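Long-range contacts in L-amino acid deaminase (PDB 5I39), which binds FAD and probably oxidises L-amino acids as a membrane-bound flavoenzyme of the DAO family of FAD-dependent oxidoreductases: residues P258-Q263 / S345-I350; Y293-R298 / A323-L328. All coordinates share one frame; numbering follows the deposited sequence.

Interaction 1. Residues P258-Q263 / S345-I350. With FAD (flavin-adenine dinucleotide), chain B; EDO (1,2-ethanediol), chain K.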
ATOM      1  N   PRO A 258      -2.084 -11.707 -11.882  1.00 15.04           N
ATOM      2  CA  PRO A 258      -2.609 -11.814 -10.527  1.00 14.75           C
ATOM      3  C   PRO A 258      -1.655 -12.468  -9.531  1.00 14.53           C
ATOM      4  O   PRO A 258      -0.863 -13.342  -9.894  1.00 16.01           O
ATOM      5  CB  PRO A 258      -3.862 -12.686 -10.700  1.00 16.05           C
ATOM      6  CG  PRO A 258      -4.237 -12.541 -12.129  1.00 17.41           C
ATOM      7  CD  PRO A 258      -2.933 -12.441 -12.843  1.00 16.32           C
ATOM      8  N   ALA A 259      -1.735 -12.018  -8.286  1.00 13.32           N
ATOM      9  CA  ALA A 259      -1.094 -12.680  -7.160  1.00 14.06           C
ATOM     10  C   ALA A 259      -2.079 -12.629  -6.006  1.00 13.78           C
ATOM     11  O   ALA A 259      -2.916 -11.725  -5.934  1.00 14.85           O
ATOM     12  CB  ALA A 259       0.207 -11.990  -6.796  1.00 14.90           C
ATOM     13  N   TYR A 260      -1.986 -13.610  -5.116  1.00 13.74           N
ATOM     14  CA  TYR A 260      -2.906 -13.727  -3.990  1.00 13.68           C
ATOM     15  C   TYR A 260      -2.126 -13.980  -2.714  1.00 13.92           C
ATOM     16  O   TYR A 260      -1.078 -14.626  -2.733  1.00 15.78           O
ATOM     17  CB  TYR A 260      -3.917 -14.847  -4.239  1.00 14.45           C
ATOM     18  CG  TYR A 260      -4.753 -14.607  -5.471  1.00 15.24           C
ATOM     19  CD1 TYR A 260      -5.933 -13.870  -5.397  1.00 15.72           C
ATOM     20  CD2 TYR A 260      -4.352 -15.086  -6.720  1.00 15.89           C
ATOM     21  CE1 TYR A 260      -6.700 -13.626  -6.526  1.00 17.10           C
ATOM     22  CE2 TYR A 260      -5.116 -14.847  -7.856  1.00 16.81           C
ATOM     23  CZ  TYR A 260      -6.290 -14.118  -7.751  1.00 17.44           C
ATOM     24  OH  TYR A 260      -7.058 -13.870  -8.862  1.00 20.87           O
ATOM     25  N   GLN A 261      -2.645 -13.462  -1.609  1.00 13.47           N
ATOM     26  CA  GLN A 261      -1.976 -13.560  -0.317  1.00 13.59           C
ATOM     27  C   GLN A 261      -3.016 -13.601   0.793  1.00 12.59           C
ATOM     28  O   GLN A 261      -4.019 -12.885   0.733  1.00 12.81           O
ATOM     29  CB  GLN A 261      -1.035 -12.365  -0.154  1.00 14.45           C
ATOM     30  CG  GLN A 261      -0.149 -12.371   1.076  1.00 15.76           C
ATOM     31  CD  GLN A 261       1.004 -11.386   0.937  1.00 16.67           C
ATOM     32  OE1 GLN A 261       1.898 -11.582   0.122  1.00 18.35           O
ATOM     33  NE2 GLN A 261       0.979 -10.316   1.709  1.00 16.88           N
ATOM     34  N   SER A 262      -2.773 -14.469   1.778  1.00 12.53           N
ATOM     35  CA  SER A 262      -3.648 -14.599   2.944  0.60 12.54           C
ATOM     36  C   SER A 262      -3.126 -13.764   4.108  1.00 11.66           C
ATOM     37  O   SER A 262      -1.928 -13.474   4.192  1.00 11.83           O
ATOM     38  CB  SER A 262      -3.772 -16.063   3.368  0.60 13.72           C
ATOM     39  OG  SER A 262      -4.553 -16.794   2.439  0.60 15.74           O
ATOM     40  N   GLN A 263      -4.043 -13.383   4.994  1.00 10.91           N
ATOM     41  CA  GLN A 263      -3.745 -12.557   6.161  1.00 10.44           C
ATOM     42  C   GLN A 263      -4.567 -13.016   7.347  1.00 10.55           C
ATOM     43  O   GLN A 263      -5.688 -13.508   7.185  1.00 11.25           O
ATOM     44  CB  GLN A 263      -4.082 -11.095   5.880  1.00 10.53           C
ATOM     45  CG  GLN A 263      -3.296 -10.448   4.760  1.00 10.96           C
ATOM     46  CD  GLN A 263      -1.800 -10.412   5.006  1.00 11.36           C
ATOM     47  OE1 GLN A 263      -1.320 -10.445   6.141  1.00 12.35           O
ATOM     48  NE2 GLN A 263      -1.054 -10.347   3.942  1.00 10.84           N
ATOM     49  N   SER A 345      -8.196 -13.040   2.636  1.00 11.39           N
ATOM     50  CA  SER A 345      -7.271 -13.073   1.504  0.60 11.31           C
ATOM     51  C   SER A 345      -7.445 -11.833   0.641  1.00 10.50           C
ATOM     52  O   SER A 345      -8.527 -11.243   0.608  1.00 13.10           O
ATOM     53  CB  SER A 345      -7.521 -14.321   0.659  0.60  6.30           C
ATOM     54  OG  SER A 345      -7.256 -15.483   1.405  0.60 11.00           O
ATOM     55  N   GLY A 346      -6.388 -11.457  -0.069  1.00 11.33           N
ATOM     56  CA  GLY A 346      -6.424 -10.319  -0.969  1.00 12.01           C
ATOM     57  C   GLY A 346      -5.800 -10.638  -2.308  1.00 11.91           C
ATOM     58  O   GLY A 346      -4.869 -11.433  -2.388  1.00 13.20           O
ATOM     59  N   ALA A 347      -6.327 -10.000  -3.349  1.00 12.33           N
ATOM     60  CA  ALA A 347      -5.844 -10.137  -4.718  1.00 12.08           C
ATOM     61  C   ALA A 347      -5.022  -8.913  -5.106  1.00 11.78           C
ATOM     62  O   ALA A 347      -5.470  -7.779  -4.923  1.00 12.23           O
ATOM     63  CB  ALA A 347      -7.022 -10.282  -5.669  1.00 13.04           C
HETATM   64  N   MSE A 348      -3.834  -9.160  -5.652  1.00 11.50           N
HETATM   65  CA  MSE A 348      -2.956  -8.123  -6.209  1.00 10.92           C
HETATM   66  C   MSE A 348      -2.791  -8.348  -7.685  1.00 10.83           C
HETATM   67  O   MSE A 348      -3.175  -9.387  -8.220  1.00 11.26           O
HETATM   68  CB  MSE A 348      -1.563  -8.183  -5.572  1.00 12.16           C
HETATM   69  CG  MSE A 348      -1.609  -7.898  -4.083  1.00 13.81           C
HETATM   70 SE   MSE A 348       0.161  -7.908  -3.232  1.00 16.75          SE
HETATM   71  CE  MSE A 348      -0.229  -9.613  -2.346  1.00 17.60           C
ATOM     72  N   ALA A 349      -2.211  -7.361  -8.354  1.00 10.53           N
ATOM     73  CA  ALA A 349      -1.844  -7.469  -9.761  1.00 10.69           C
ATOM     74  C   ALA A 349      -0.486  -6.811  -9.915  1.00 11.22           C
ATOM     75  O   ALA A 349      -0.323  -5.638  -9.579  1.00 11.27           O
ATOM     76  CB  ALA A 349      -2.884  -6.805 -10.647  1.00 10.87           C
ATOM     77  N   ILE A 350       0.471  -7.575 -10.434  1.00 12.03           N
ATOM     78  CA  ILE A 350       1.892  -7.249 -10.368  1.00 12.86           C
ATOM     79  C   ILE A 350       2.463  -7.234 -11.784  1.00 13.02           C
ATOM     80  O   ILE A 350       2.129  -8.097 -12.598  1.00 13.64           O
ATOM     81  CB  ILE A 350       2.636  -8.300  -9.494  1.00 13.56           C
ATOM     82  CG1 ILE A 350       2.013  -8.392  -8.087  1.00 13.56           C
ATOM     83  CG2 ILE A 350       4.128  -8.009  -9.388  1.00 14.25           C
ATOM     84  CD1 ILE A 350       2.013  -7.101  -7.290  1.00 13.97           C
TER
HETATM   85  PA  FAD B 501      -7.395  -0.896  -4.525  1.00  8.44           P
HETATM   86  O1A FAD B 501      -7.803  -2.334  -4.865  1.00  9.40           O
HETATM   87  O2A FAD B 501      -7.336  -0.599  -3.039  1.00  8.55           O
HETATM   88  O5B FAD B 501      -8.410   0.166  -5.135  1.00  8.65           O
HETATM   89  C5B FAD B 501      -8.780   0.184  -6.506  1.00  9.00           C
HETATM   90  C4B FAD B 501     -10.241   0.594  -6.528  1.00  9.26           C
HETATM   91  O4B FAD B 501     -10.643   0.798  -7.898  1.00  9.35           O
HETATM   92  C3B FAD B 501     -11.150  -0.493  -5.954  1.00  9.27           C
HETATM   93  O3B FAD B 501     -11.842   0.010  -4.811  1.00  9.19           O
HETATM   94  C2B FAD B 501     -12.060  -0.838  -7.143  1.00  9.48           C
HETATM   95  O2B FAD B 501     -13.398  -1.203  -6.755  1.00  9.44           O
HETATM   96  C1B FAD B 501     -12.001   0.425  -7.984  1.00  9.50           C
HETATM   97  N9A FAD B 501     -12.296   0.254  -9.410  1.00  9.61           N
HETATM   98  C8A FAD B 501     -11.753  -0.621 -10.232  1.00  9.95           C
HETATM   99  N7A FAD B 501     -12.203  -0.472 -11.496  1.00 10.19           N
HETATM  100  C5A FAD B 501     -13.063   0.536 -11.433  1.00  9.81           C
HETATM  101  C6A FAD B 501     -13.920   1.231 -12.389  1.00  9.91           C
HETATM  102  N6A FAD B 501     -13.942   0.854 -13.684  1.00 10.37           N
HETATM  103  N1A FAD B 501     -14.679   2.255 -11.953  1.00  9.86           N
HETATM  104  C2A FAD B 501     -14.650   2.656 -10.675  1.00  9.92           C
HETATM  105  N3A FAD B 501     -13.910   2.058  -9.734  1.00  9.89           N
HETATM  106  C4A FAD B 501     -13.123   1.029 -10.073  1.00  9.75           C
HETATM  107  N1  FAD B 501       1.364  -2.753   0.591  1.00  9.02           N
HETATM  108  C2  FAD B 501       2.208  -2.266   1.506  1.00  8.86           C
HETATM  109  O2  FAD B 501       2.738  -1.163   1.281  1.00  8.78           O
HETATM  110  N3  FAD B 501       2.480  -2.955   2.641  1.00  8.78           N
HETATM  111  C4  FAD B 501       1.971  -4.157   2.933  1.00  8.97           C
HETATM  112  O4  FAD B 501       2.238  -4.720   3.985  1.00  8.91           O
HETATM  113  C4X FAD B 501       1.052  -4.776   1.969  1.00  9.35           C
HETATM  114  N5  FAD B 501       0.517  -6.016   2.132  1.00  9.57           N
HETATM  115  C5X FAD B 501      -0.447  -6.442   1.309  1.00  9.73           C
HETATM  116  C6  FAD B 501      -1.166  -7.609   1.577  1.00  9.99           C
HETATM  117  C7  FAD B 501      -2.213  -8.034   0.765  1.00  9.97           C
HETATM  118  C7M FAD B 501      -3.006  -9.274   1.110  1.00 10.31           C
HETATM  119  C8  FAD B 501      -2.570  -7.248  -0.426  1.00 10.07           C
HETATM  120  C8M FAD B 501      -3.719  -7.643  -1.322  1.00 10.78           C
HETATM  121  C9  FAD B 501      -1.838  -6.094  -0.708  1.00  9.78           C
HETATM  122  C9A FAD B 501      -0.794  -5.665   0.104  1.00  9.36           C
HETATM  123  N10 FAD B 501      -0.061  -4.507  -0.182  1.00  9.06           N
HETATM  124  C10 FAD B 501       0.788  -3.954   0.773  1.00  9.12           C
HETATM  125  C1' FAD B 501      -0.300  -3.748  -1.394  1.00  8.82           C
HETATM  126  C2' FAD B 501      -1.291  -2.650  -1.242  1.00  8.75           C
HETATM  127  O2' FAD B 501      -2.372  -3.112  -0.438  1.00  8.78           O
HETATM  128  C3' FAD B 501      -1.753  -2.265  -2.644  1.00  8.58           C
HETATM  129  O3' FAD B 501      -0.623  -2.030  -3.525  1.00  8.36           O
HETATM  130  C4' FAD B 501      -2.610  -1.021  -2.667  1.00  8.46           C
HETATM  131  O4' FAD B 501      -3.673  -1.134  -1.703  1.00  8.40           O
HETATM  132  C5' FAD B 501      -3.193  -0.831  -4.056  1.00  8.42           C
HETATM  133  O5' FAD B 501      -4.032   0.323  -3.987  1.00  8.18           O
HETATM  134  P   FAD B 501      -4.995   0.658  -5.246  1.00  8.24           P
HETATM  135  O1P FAD B 501      -5.696   1.942  -4.919  1.00  8.32           O
HETATM  136  O2P FAD B 501      -4.206   0.525  -6.532  1.00  8.60           O
HETATM  137  O3P FAD B 501      -6.004  -0.614  -5.284  1.00  8.52           O
HETATM  138  C1  EDO K 510       2.891  -7.156  -0.080  1.00 23.28           C
HETATM  139  O1  EDO K 510       3.538  -6.005   0.475  1.00 23.18           O
HETATM  140  C2  EDO K 510       3.825  -7.874  -1.051  1.00 23.87           C
HETATM  141  O2  EDO K 510       3.335  -9.192  -1.346  1.00 24.56           O
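A259 and M348 (selenomethionine) pair through two backbone hydrogen bonds. A259 N gives to M348 O, and M348 N gives to A259 O at 2.7 Å, the shortest of the four bonds between 258-263 and 345-350. Q261 and G346 form the second hydrogen-bonded pair. Q261 N gives to G346 O, and G346 N gives to Q261 O. CA-H...O contacts back up these bonds, such as Y260 CA to G346 O at 3.4 Å.

The strands are antiparallel and twisted, with 148° between their directions. They belong to the large mixed sheet of this FAD-dependent oxidoreductase, whose flavin lies against the face that carries A259, Q261 and M348.

On that face M348 and Q261 pack against the cofactor, while the A259 methyl meets M348 CB and I350 CG1. M348 CG touches the flavin methyl C8M at 3.5 Å, and SE lies 3.7 Å from ring atom C9. The M348 chain then bends at chi3 (-108°), which puts CE against Q261 CB at 3.6 Å. Q261 has CG anti to its backbone N (chi1 -174°) and an extended chain, and its NE2 comes 3.5 Å from flavin C6. That NE2 also makes a weak hydrogen bond to V299 O, while OE1 accepts a weak one from a 1,2-ethanediol. G346 has no side chain, and its backbone lies beside C8M.

The opposite face carries Y260, A347, S262 and S345. The Y260 ring meets the A347 methyl obliquely, with CE1 3.5 Å from CB. The hydroxyls of S262 and S345 lie near each other, OG to OG 3.2 Å.

Interaction 2. Residues Y293-R298 / A323-L328; sequences YATSPR and ASLEKL. With EDO (1,2-ethanediol), chain G.
T295 and L328 reach toward each other tip to tip, with OG1 of T295 3.8 Å from CD2 of L328. T295 OG1 is anti to its backbone N (chi1 -179°), on the side of the helix. T295 CG2 meets CD2 of L325 at 3.8 Å, and these two side chains cross obliquely. The threonine thus faces two leucines with its methyl and its hydroxyl. The leucines also pack on I266 of strand 257-266.

This is helix 318-331 lying against strand 293-295, an inner member of the large mixed sheet, and against the loop that follows it.

S324 points its hydroxyl at that loop. Its OG is anti to the backbone N (chi1 -166°) and sits against the P297 ring, 3.3 Å from P297 CA and 3.5 Å from P297 CB. P297 N has no hydrogen to share with it. One water links the two sides instead: it donates to T295 OG1 and is 2.7 Å from S324 OG. T295 OG1 is also hydrogen-bonded to F284 O. A second water donates to P297 O and accepts from K327 NZ at 2.7 Å, an amine that also bonds to G281 O.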
ATOM      1  N   TYR A 293      -2.244  -8.264  16.686  1.00  9.78           N
ATOM      2  CA  TYR A 293      -1.125  -8.650  15.826  1.00  9.76           C
ATOM      3  C   TYR A 293      -1.587  -9.194  14.488  1.00  9.37           C
ATOM      4  O   TYR A 293      -2.349 -10.167  14.427  1.00 10.39           O
ATOM      5  CB  TYR A 293      -0.238  -9.693  16.510  1.00 10.15           C
ATOM      6  CG  TYR A 293       0.714  -9.099  17.515  1.00 10.25           C
ATOM      7  CD1 TYR A 293       0.272  -8.717  18.779  1.00 10.46           C
ATOM      8  CD2 TYR A 293       2.060  -8.904  17.202  1.00 10.22           C
ATOM      9  CE1 TYR A 293       1.139  -8.162  19.707  1.00 10.77           C
ATOM     10  CE2 TYR A 293       2.938  -8.351  18.123  1.00 10.48           C
ATOM     11  CZ  TYR A 293       2.473  -7.981  19.372  1.00 10.53           C
ATOM     12  OH  TYR A 293       3.346  -7.432  20.282  1.00 11.17           O
ATOM     13  N   ALA A 294      -1.096  -8.569  13.426  1.00  9.10           N
ATOM     14  CA  ALA A 294      -1.217  -9.101  12.084  1.00  9.03           C
ATOM     15  C   ALA A 294      -0.185 -10.209  11.901  1.00  9.13           C
ATOM     16  O   ALA A 294       0.940 -10.100  12.377  1.00  9.26           O
ATOM     17  CB  ALA A 294      -0.993  -7.997  11.070  1.00  8.93           C
ATOM     18  N   THR A 295      -0.580 -11.275  11.218  1.00  9.79           N
ATOM     19  CA  THR A 295       0.325 -12.385  10.910  1.00 10.79           C
ATOM     20  C   THR A 295      -0.180 -13.126   9.679  1.00 12.19           C
ATOM     21  O   THR A 295      -1.320 -12.960   9.278  1.00 12.34           O
ATOM     22  CB  THR A 295       0.464 -13.357  12.111  1.00 10.87           C
ATOM     23  OG1 THR A 295       1.372 -14.419  11.788  1.00 11.78           O
ATOM     24  CG2 THR A 295      -0.882 -13.955  12.515  1.00 11.29           C
ATOM     25  N   SER A 296       0.674 -13.960   9.101  1.00 14.15           N
ATOM     26  CA  SER A 296       0.313 -14.774   7.934  1.00 15.05           C
ATOM     27  C   SER A 296       1.432 -15.763   7.641  1.00 15.80           C
ATOM     28  O   SER A 296       2.576 -15.475   7.960  1.00 14.34           O
ATOM     29  CB  SER A 296       0.095 -13.875   6.714  1.00 15.94           C
ATOM     30  OG  SER A 296       0.097 -14.601   5.501  1.00 16.71           O
ATOM     31  N   PRO A 297       1.115 -16.923   7.024  1.00 16.77           N
ATOM     32  CA  PRO A 297       2.201 -17.830   6.611  1.00 17.37           C
ATOM     33  C   PRO A 297       3.143 -17.268   5.534  1.00 18.60           C
ATOM     34  O   PRO A 297       4.265 -17.751   5.404  1.00 18.34           O
ATOM     35  CB  PRO A 297       1.455 -19.060   6.078  1.00 18.04           C
ATOM     36  CG  PRO A 297       0.082 -18.581   5.759  1.00 17.57           C
ATOM     37  CD  PRO A 297      -0.212 -17.512   6.766  1.00 16.02           C
ATOM     38  N   ARG A 298       2.684 -16.281   4.765  1.00 18.13           N
ATOM     39  CA  ARG A 298       3.516 -15.613   3.762  1.00 18.91           C
ATOM     40  C   ARG A 298       2.987 -14.197   3.522  1.00 22.07           C
ATOM     41  O   ARG A 298       1.814 -14.023   3.182  1.00 18.59           O
ATOM     42  CB  ARG A 298       3.515 -16.409   2.456  1.00 17.09           C
ATOM     43  CG  ARG A 298       4.545 -15.939   1.441  1.00 13.75           C
ATOM     44  CD  ARG A 298       4.397 -16.644   0.100  1.00 27.14           C
ATOM     45  NE  ARG A 298       4.812 -18.050   0.146  1.00 33.38           N
ATOM     46  CZ  ARG A 298       6.040 -18.518  -0.105  1.00 40.25           C
ATOM     47  NH1 ARG A 298       7.051 -17.708  -0.430  1.00 42.94           N
ATOM     48  NH2 ARG A 298       6.265 -19.829  -0.025  1.00 43.00           N
ATOM     49  N   ALA A 323      -1.942 -24.148  11.067  1.00 13.96           N
ATOM     50  CA  ALA A 323      -0.564 -24.561  11.351  1.00 13.81           C
ATOM     51  C   ALA A 323       0.390 -23.367  11.447  1.00 13.57           C
ATOM     52  O   ALA A 323       1.338 -23.397  12.227  1.00 13.96           O
ATOM     53  CB  ALA A 323      -0.079 -25.544  10.297  1.00 14.47           C
ATOM     54  N   SER A 324       0.129 -22.321  10.669  1.00 13.22           N
ATOM     55  CA  SER A 324       0.919 -21.093  10.749  1.00 12.59           C
ATOM     56  C   SER A 324       0.806 -20.452  12.134  1.00 11.98           C
ATOM     57  O   SER A 324       1.812 -20.046  12.715  1.00 12.17           O
ATOM     58  CB  SER A 324       0.503 -20.093   9.671  1.00 12.70           C
ATOM     59  OG  SER A 324       1.467 -19.063   9.566  1.00 13.05           O
ATOM     60  N   LEU A 325      -0.412 -20.381  12.667  1.00 12.13           N
ATOM     61  CA  LEU A 325      -0.618 -19.892  14.033  1.00 12.43           C
ATOM     62  C   LEU A 325       0.048 -20.788  15.068  1.00 12.33           C
ATOM     63  O   LEU A 325       0.615 -20.293  16.040  1.00 12.77           O
ATOM     64  CB  LEU A 325      -2.107 -19.741  14.349  1.00 12.91           C
ATOM     65  CG  LEU A 325      -2.869 -18.732  13.486  1.00 13.57           C
ATOM     66  CD1 LEU A 325      -4.349 -18.762  13.825  1.00 15.03           C
ATOM     67  CD2 LEU A 325      -2.329 -17.317  13.633  1.00 14.29           C
ATOM     68  N   GLU A 326      -0.004 -22.099  14.851  1.00 12.46           N
ATOM     69  CA  GLU A 326       0.661 -23.033  15.755  1.00 12.88           C
ATOM     70  C   GLU A 326       2.171 -22.830  15.804  1.00 12.71           C
ATOM     71  O   GLU A 326       2.761 -22.836  16.887  1.00 13.15           O
ATOM     72  CB  GLU A 326       0.322 -24.478  15.386  1.00 13.75           C
ATOM     73  CG  GLU A 326      -1.089 -24.880  15.786  1.00 15.22           C
ATOM     74  CD  GLU A 326      -1.259 -24.950  17.291  1.00 17.23           C
ATOM     75  OE1 GLU A 326      -0.522 -25.725  17.933  1.00 20.21           O
ATOM     76  OE2 GLU A 326      -2.117 -24.228  17.839  1.00 19.41           O
ATOM     77  N   LYS A 327       2.806 -22.638  14.653  1.00 12.86           N
ATOM     78  CA  LYS A 327       4.259 -22.433  14.675  1.00 13.79           C
ATOM     79  C   LYS A 327       4.642 -21.043  15.189  1.00 12.97           C
ATOM     80  O   LYS A 327       5.674 -20.903  15.833  1.00 13.13           O
ATOM     81  CB  LYS A 327       4.943 -22.807  13.357  1.00 16.27           C
ATOM     82  CG  LYS A 327       4.583 -21.993  12.143  1.00 16.90           C
ATOM     83  CD  LYS A 327       5.320 -22.534  10.925  1.00 17.77           C
ATOM     84  CE  LYS A 327       4.803 -21.937   9.632  1.00 17.65           C
ATOM     85  NZ  LYS A 327       5.129 -20.493   9.532  1.00 16.82           N
ATOM     86  N   LEU A 328       3.790 -20.041  14.963  1.00 12.31           N
ATOM     87  CA  LEU A 328       3.963 -18.728  15.608  1.00 12.15           C
ATOM     88  C   LEU A 328       3.968 -18.864  17.135  1.00 11.97           C
ATOM     89  O   LEU A 328       4.841 -18.320  17.817  1.00 12.20           O
ATOM     90  CB  LEU A 328       2.859 -17.755  15.177  1.00 12.51           C
ATOM     91  CG  LEU A 328       2.789 -16.394  15.889  1.00 12.62           C
ATOM     92  CD1 LEU A 328       4.056 -15.586  15.662  1.00 13.09           C
ATOM     93  CD2 LEU A 328       1.568 -15.613  15.431  1.00 13.15           C
TER
HETATM   94  C1  EDO G 506      -4.211 -22.426  16.061  1.00 20.44           C
HETATM   95  O1  EDO G 506      -3.079 -21.993  16.818  1.00 18.53           O
HETATM   96  C2  EDO G 506      -5.334 -22.869  16.998  1.00 22.05           C
HETATM   97  O2  EDO G 506      -5.717 -21.833  17.914  1.00 22.76           O
HETATM   98  O   HOH W   1       0.476 -17.002  10.960  1.00 16.34           O
HETATM   99  O   HOH W   2       4.775 -20.147   6.847  1.00 20.58           O

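Overall arrangement
Of the four elements involved, strand 257-266 comes first along the chain, then 293-295, helix 318-331 and strand 340-350. Interaction 2 closes the shorter loop, from 298 to 323, which includes the unmodelled residues 302-313. Interaction 1 closes the longer one, from 263 to 345. The shorter loop lies wholly within the longer, so the two nest and do not cross. Strand 257-266 pairs with both 293-295 and 340-350, so both contacts reach one sheet. Interaction 1 ties strands beside the flavin; interaction 2 sets helix 318-331 on the same sheet; the centres of the two interactions are about 17 Å apart. They meet where S296 OG lies 2.7 Å from S262 O, a probable hydrogen bond.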